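Local coordinates for lysyl oxidase (Pichia pastoris, PDB 1W7C), which probably oxidises primary amines, lysyl side chains among them, to aldehydes with a copper ion and a topaquinone made from its own chain, at residues Ser686-Asp698 with Glu703-Ser715. Residues are numbered along the deposited sequence; the frame is centred on the assembly and turned at random. Where two conformers were deposited one is given.
Sequences SRDTTQQVFYTYD and ESNWEFYGNDWSS
Y695 OH and S704 OG share a 2.7 Å hydrogen bond across the strands, the serine lying diagonally beyond W706, the residue that pairs with Y695. At the far end Q691 NE2 donates to N711 OD1 over 3.0 Å, the two amide planes nearly perpendicular (86°), while Q691 OE1 turns to S282 of the second subunit. N711 ND2 donates to F708 O almost straight along the carbonyl, and N711 N donates to the same O, closing the type I' turn F708-N711. With an alanine here in place of N711, Q691 NE2 would probably keep T690 OG1 but lose its partner across the contact, and F708 O would have one donor fewer. Backbone bonds pair F694 with E707 and T696 with N705 in both directions, and D698 N reaches E703 O. Strands 692-697 and 704-707 thus form an antiparallel beta hairpin far from the copper site, and 692-697 pairs on its other side with strand 418-433. On the sheet face that carries Y695 and W706, Y695 CD2 stands over the W706 indole, 3.5 Å from W706 CE2, in a T-shaped stack, planes 67° apart. V693 CG2 touches W706 CE3, at the indole edge (3.8 Å), and also F708 CE2. On the F694 face, Y709 OH approaches F694 CB at 3.6 Å, and the ring edge at Y709 CD1 meets Q692 O at 3.4 Å. R268 of the second subunit packs on Y709.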
loop_
_atom_site.group_PDB
_atom_site.type_symbol
_atom_site.label_atom_id
_atom_site.label_comp_id
_atom_site.label_asym_id
_atom_site.label_seq_id
_atom_site.Cartn_x
_atom_site.Cartn_y
_atom_site.Cartn_z
ATOM N N SER A 686 1.579 0.565 -21.523
ATOM C CA SER A 686 3.022 0.530 -21.335
ATOM C C SER A 686 3.793 -0.238 -22.395
ATOM O O SER A 686 5.028 -0.222 -22.372
ATOM C CB SER A 686 3.373 -0.049 -19.963
ATOM O OG SER A 686 3.142 -1.442 -19.874
ATOM N N ARG A 687 3.085 -0.924 -23.298
ATOM C CA ARG A 687 3.724 -1.905 -24.177
ATOM C C ARG A 687 4.768 -1.327 -25.134
ATOM O O ARG A 687 5.636 -2.056 -25.639
ATOM C CB ARG A 687 2.674 -2.651 -25.013
ATOM C CG ARG A 687 1.579 -3.432 -24.260
ATOM C CD ARG A 687 2.056 -4.618 -23.395
ATOM N NE ARG A 687 2.762 -4.112 -22.236
ATOM C CZ ARG A 687 4.037 -4.312 -21.947
ATOM N NH1 ARG A 687 4.766 -5.189 -22.631
ATOM N NH2 ARG A 687 4.545 -3.688 -20.908
ATOM N N ASP A 688 4.711 -0.015 -25.366
ATOM C CA ASP A 688 5.677 0.650 -26.217
ATOM C C ASP A 688 7.021 1.036 -25.564
ATOM O O ASP A 688 7.960 1.479 -26.239
ATOM C CB ASP A 688 5.036 1.889 -26.861
ATOM C CG ASP A 688 4.582 2.908 -25.867
ATOM O OD1 ASP A 688 3.970 2.505 -24.868
ATOM O OD2 ASP A 688 4.787 4.121 -26.026
ATOM N N THR A 689 7.158 0.837 -24.254
ATOM C CA THR A 689 8.433 1.139 -23.634
ATOM C C THR A 689 9.543 0.241 -24.173
ATOM O O THR A 689 9.314 -0.921 -24.527
ATOM C CB THR A 689 8.378 1.070 -22.088
ATOM O OG1 THR A 689 9.624 1.533 -21.567
ATOM C CG2 THR A 689 8.180 -0.333 -21.522
ATOM N N THR A 690 10.760 0.752 -24.228
ATOM C CA THR A 690 11.906 -0.073 -24.520
ATOM C C THR A 690 12.450 -0.762 -23.270
ATOM O O THR A 690 13.343 -1.604 -23.410
ATOM C CB THR A 690 13.029 0.735 -25.100
ATOM O OG1 THR A 690 13.494 1.673 -24.122
ATOM C CG2 THR A 690 12.621 1.532 -26.362
ATOM N N GLN A 691 11.944 -0.413 -22.079
ATOM C CA GLN A 691 12.506 -0.951 -20.842
ATOM C C GLN A 691 11.839 -2.299 -20.542
ATOM O O GLN A 691 11.081 -2.457 -19.579
ATOM C CB GLN A 691 12.312 0.050 -19.687
ATOM C CG GLN A 691 12.948 1.404 -19.977
ATOM C CD GLN A 691 14.437 1.312 -20.254
ATOM O OE1 GLN A 691 15.221 0.918 -19.392
ATOM N NE2 GLN A 691 14.831 1.650 -21.485
ATOM N N GLN A 692 12.125 -3.259 -21.423
ATOM C CA GLN A 692 11.563 -4.600 -21.318
ATOM C C GLN A 692 12.508 -5.592 -21.978
ATOM O O GLN A 692 13.454 -5.172 -22.674
ATOM C CB GLN A 692 10.136 -4.641 -21.894
ATOM C CG GLN A 692 9.968 -4.203 -23.315
ATOM C CD GLN A 692 8.525 -4.390 -23.775
ATOM O OE1 GLN A 692 8.071 -5.513 -23.932
ATOM N NE2 GLN A 692 7.830 -3.287 -24.053
ATOM N N VAL A 693 12.263 -6.882 -21.740
ATOM C CA VAL A 693 13.058 -7.969 -22.321
ATOM C C VAL A 693 12.081 -8.981 -22.902
ATOM O O VAL A 693 11.002 -9.206 -22.360
ATOM C CB VAL A 693 14.011 -8.631 -21.272
ATOM C CG1 VAL A 693 13.244 -9.271 -20.129
ATOM C CG2 VAL A 693 14.940 -9.637 -21.931
ATOM N N PHE A 694 12.507 -9.592 -24.001
ATOM C CA PHE A 694 11.801 -10.701 -24.612
ATOM C C PHE A 694 12.817 -11.792 -24.833
ATOM O O PHE A 694 13.696 -11.669 -25.659
ATOM C CB PHE A 694 11.127 -10.266 -25.913
ATOM C CG PHE A 694 10.284 -11.326 -26.565
ATOM C CD1 PHE A 694 10.487 -11.684 -27.901
ATOM C CD2 PHE A 694 9.257 -11.938 -25.876
ATOM C CE1 PHE A 694 9.696 -12.643 -28.507
ATOM C CE2 PHE A 694 8.463 -12.917 -26.486
ATOM C CZ PHE A 694 8.673 -13.256 -27.796
ATOM N N TYR A 695 12.698 -12.828 -24.027
ATOM C CA TYR A 695 13.556 -14.004 -24.067
ATOM C C TYR A 695 12.789 -15.098 -24.785
ATOM O O TYR A 695 11.618 -15.331 -24.483
ATOM C CB TYR A 695 13.833 -14.466 -22.618
ATOM C CG TYR A 695 14.410 -15.866 -22.546
ATOM C CD1 TYR A 695 13.581 -16.994 -22.498
ATOM C CD2 TYR A 695 15.775 -16.050 -22.505
ATOM C CE1 TYR A 695 14.105 -18.259 -22.466
ATOM C CE2 TYR A 695 16.341 -17.329 -22.463
ATOM C CZ TYR A 695 15.482 -18.425 -22.423
ATOM O OH TYR A 695 16.014 -19.691 -22.375
ATOM N N THR A 696 13.443 -15.775 -25.720
ATOM C CA THR A 696 12.862 -16.943 -26.348
ATOM C C THR A 696 13.804 -18.104 -26.316
ATOM O O THR A 696 15.014 -17.922 -26.384
ATOM C CB THR A 696 12.480 -16.655 -27.799
ATOM O OG1 THR A 696 13.607 -16.144 -28.511
ATOM C CG2 THR A 696 11.398 -15.562 -27.878
ATOM N N TYR A 697 13.213 -19.299 -26.269
ATOM C CA TYR A 697 13.983 -20.529 -26.328
ATOM C C TYR A 697 13.469 -21.347 -27.499
ATOM O O TYR A 697 12.272 -21.501 -27.668
ATOM C CB TYR A 697 13.853 -21.309 -25.023
ATOM C CG TYR A 697 14.585 -22.640 -25.015
ATOM C CD1 TYR A 697 15.905 -22.724 -24.590
ATOM C CD2 TYR A 697 13.954 -23.812 -25.433
ATOM C CE1 TYR A 697 16.582 -23.940 -24.571
ATOM C CE2 TYR A 697 14.621 -25.032 -25.420
ATOM C CZ TYR A 697 15.933 -25.087 -24.986
ATOM O OH TYR A 697 16.599 -26.289 -24.976
ATOM N N ASP A 698 14.397 -21.848 -28.314
ATOM C CA ASP A 698 14.065 -22.686 -29.453
ATOM C C ASP A 698 14.178 -24.148 -29.026
ATOM O O ASP A 698 15.223 -24.576 -28.536
ATOM C CB ASP A 698 15.010 -22.389 -30.616
ATOM C CG ASP A 698 14.443 -22.823 -31.954
ATOM O OD1 ASP A 698 14.651 -22.101 -32.952
ATOM O OD2 ASP A 698 13.778 -23.869 -32.102
ATOM N N GLU A 703 18.684 -23.225 -28.486
ATOM C CA GLU A 703 19.313 -21.915 -28.347
ATOM C C GLU A 703 18.357 -20.906 -27.723
ATOM O O GLU A 703 17.165 -20.909 -28.013
ATOM C CB GLU A 703 19.758 -21.398 -29.706
ATOM C CG GLU A 703 20.955 -22.162 -30.279
ATOM C CD GLU A 703 21.422 -21.597 -31.601
ATOM O OE1 GLU A 703 21.151 -22.226 -32.647
ATOM O OE2 GLU A 703 22.057 -20.521 -31.591
ATOM N N SER A 704 18.904 -20.038 -26.878
ATOM C CA SER A 704 18.158 -18.931 -26.284
ATOM C C SER A 704 18.463 -17.668 -27.079
ATOM O O SER A 704 19.544 -17.530 -27.650
ATOM C CB SER A 704 18.578 -18.734 -24.828
ATOM O OG SER A 704 18.169 -19.825 -24.012
ATOM N N ASN A 705 17.506 -16.750 -27.124
ATOM C CA ASN A 705 17.726 -15.409 -27.674
ATOM C C ASN A 705 17.183 -14.382 -26.680
ATOM O O ASN A 705 16.132 -14.571 -26.074
ATOM C CB ASN A 705 17.021 -15.211 -29.021
ATOM C CG ASN A 705 17.245 -13.816 -29.602
ATOM O OD1 ASN A 705 16.343 -12.963 -29.579
ATOM N ND2 ASN A 705 18.451 -13.575 -30.128
ATOM N N TRP A 706 17.918 -13.280 -26.544
ATOM C CA TRP A 706 17.532 -12.173 -25.665
ATOM C C TRP A 706 17.370 -10.932 -26.516
ATOM O O TRP A 706 18.278 -10.551 -27.216
ATOM C CB TRP A 706 18.609 -11.918 -24.612
ATOM C CG TRP A 706 18.850 -13.060 -23.643
ATOM C CD1 TRP A 706 19.658 -14.165 -23.837
ATOM C CD2 TRP A 706 18.310 -13.196 -22.330
ATOM N NE1 TRP A 706 19.633 -14.967 -22.718
ATOM C CE2 TRP A 706 18.820 -14.394 -21.781
ATOM C CE3 TRP A 706 17.441 -12.425 -21.552
ATOM C CZ2 TRP A 706 18.488 -14.832 -20.509
ATOM C CZ3 TRP A 706 17.099 -12.873 -20.296
ATOM C CH2 TRP A 706 17.624 -14.062 -19.784
ATOM N N GLU A 707 16.194 -10.322 -26.452
ATOM C CA GLU A 707 15.892 -9.036 -27.072
ATOM C C GLU A 707 15.740 -7.990 -25.961
ATOM O O GLU A 707 14.848 -8.107 -25.119
ATOM C CB GLU A 707 14.587 -9.104 -27.887
ATOM C CG GLU A 707 14.148 -7.762 -28.449
ATOM C CD GLU A 707 15.169 -7.184 -29.416
ATOM O OE1 GLU A 707 15.425 -7.827 -30.450
ATOM O OE2 GLU A 707 15.721 -6.101 -29.143
ATOM N N PHE A 708 16.643 -7.006 -25.985
ATOM C CA PHE A 708 16.689 -5.940 -24.979
ATOM C C PHE A 708 16.271 -4.557 -25.505
ATOM O O PHE A 708 16.346 -3.571 -24.772
ATOM C CB PHE A 708 18.110 -5.822 -24.413
ATOM C CG PHE A 708 18.572 -7.028 -23.648
ATOM C CD1 PHE A 708 19.536 -7.874 -24.157
ATOM C CD2 PHE A 708 18.063 -7.287 -22.392
ATOM C CE1 PHE A 708 19.981 -8.980 -23.417
ATOM C CE2 PHE A 708 18.497 -8.374 -21.647
ATOM C CZ PHE A 708 19.449 -9.227 -22.155
ATOM N N TYR A 709 15.850 -4.483 -26.760
ATOM C CA TYR A 709 15.230 -3.263 -27.318
ATOM C C TYR A 709 16.135 -2.033 -27.201
ATOM O O TYR A 709 15.695 -0.915 -26.907
ATOM C CB TYR A 709 13.862 -3.033 -26.680
ATOM C CG TYR A 709 12.893 -4.149 -26.969
ATOM C CD1 TYR A 709 12.557 -5.071 -25.984
ATOM C CD2 TYR A 709 12.343 -4.311 -28.231
ATOM C CE1 TYR A 709 11.644 -6.095 -26.232
ATOM C CE2 TYR A 709 11.432 -5.330 -28.495
ATOM C CZ TYR A 709 11.074 -6.211 -27.474
ATOM O OH TYR A 709 10.205 -7.247 -27.719
ATOM N N GLY A 710 17.414 -2.275 -27.458
ATOM C CA GLY A 710 18.411 -1.222 -27.528
ATOM C C GLY A 710 19.118 -0.874 -26.235
ATOM O O GLY A 710 19.974 0.010 -26.191
ATOM N N ASN A 711 18.735 -1.560 -25.171
ATOM C CA ASN A 711 19.376 -1.408 -23.886
ATOM C C ASN A 711 20.538 -2.383 -23.726
ATOM O O ASN A 711 20.335 -3.593 -23.683
ATOM C CB ASN A 711 18.367 -1.615 -22.781
ATOM C CG ASN A 711 17.265 -0.569 -22.809
ATOM O OD1 ASN A 711 17.444 0.539 -22.312
ATOM N ND2 ASN A 711 16.097 -0.935 -23.340
ATOM N N ASP A 712 21.737 -1.846 -23.614
ATOM C CA ASP A 712 22.947 -2.650 -23.518
ATOM C C ASP A 712 23.282 -2.890 -22.052
ATOM O O ASP A 712 23.736 -1.982 -21.365
ATOM C CB ASP A 712 24.102 -1.906 -24.211
ATOM C CG ASP A 712 25.355 -2.739 -24.307
ATOM O OD1 ASP A 712 25.389 -3.849 -23.745
ATOM O OD2 ASP A 712 26.354 -2.372 -24.951
ATOM N N TRP A 713 23.043 -4.112 -21.572
ATOM C CA TRP A 713 23.310 -4.462 -20.168
ATOM C C TRP A 713 24.768 -4.853 -19.874
ATOM O O TRP A 713 25.101 -5.190 -18.743
ATOM C CB TRP A 713 22.385 -5.591 -19.716
ATOM C CG TRP A 713 20.954 -5.160 -19.518
ATOM C CD1 TRP A 713 20.032 -4.889 -20.477
ATOM C CD2 TRP A 713 20.292 -4.959 -18.263
ATOM N NE1 TRP A 713 18.831 -4.543 -19.905
ATOM C CE2 TRP A 713 18.961 -4.585 -18.539
ATOM C CE3 TRP A 713 20.688 -5.071 -16.929
ATOM C CZ2 TRP A 713 18.032 -4.312 -17.524
ATOM C CZ3 TRP A 713 19.761 -4.814 -15.922
ATOM C CH2 TRP A 713 18.458 -4.446 -16.230
ATOM N N SER A 714 25.638 -4.800 -20.886
ATOM C CA SER A 714 27.080 -5.047 -20.690
ATOM C C SER A 714 27.647 -4.206 -19.542
ATOM O O SER A 714 27.225 -3.072 -19.304
ATOM C CB SER A 714 27.873 -4.743 -21.968
ATOM O OG SER A 714 27.386 -5.482 -23.076
ATOM N N SER A 715 28.599 -4.782 -18.823
ATOM C CA SER A 715 29.243 -4.106 -17.708
ATOM C C SER A 715 29.839 -2.800 -18.194
ATOM O O SER A 715 30.423 -2.740 -19.269
ATOM C CB SER A 715 30.326 -4.990 -17.101
ATOM O OG SER A 715 29.733 -6.148 -16.537
HETATM O O HOH W 1 15.901 -4.023 -21.724
HETATM O O HOH W 2 14.072 -13.037 -28.219
#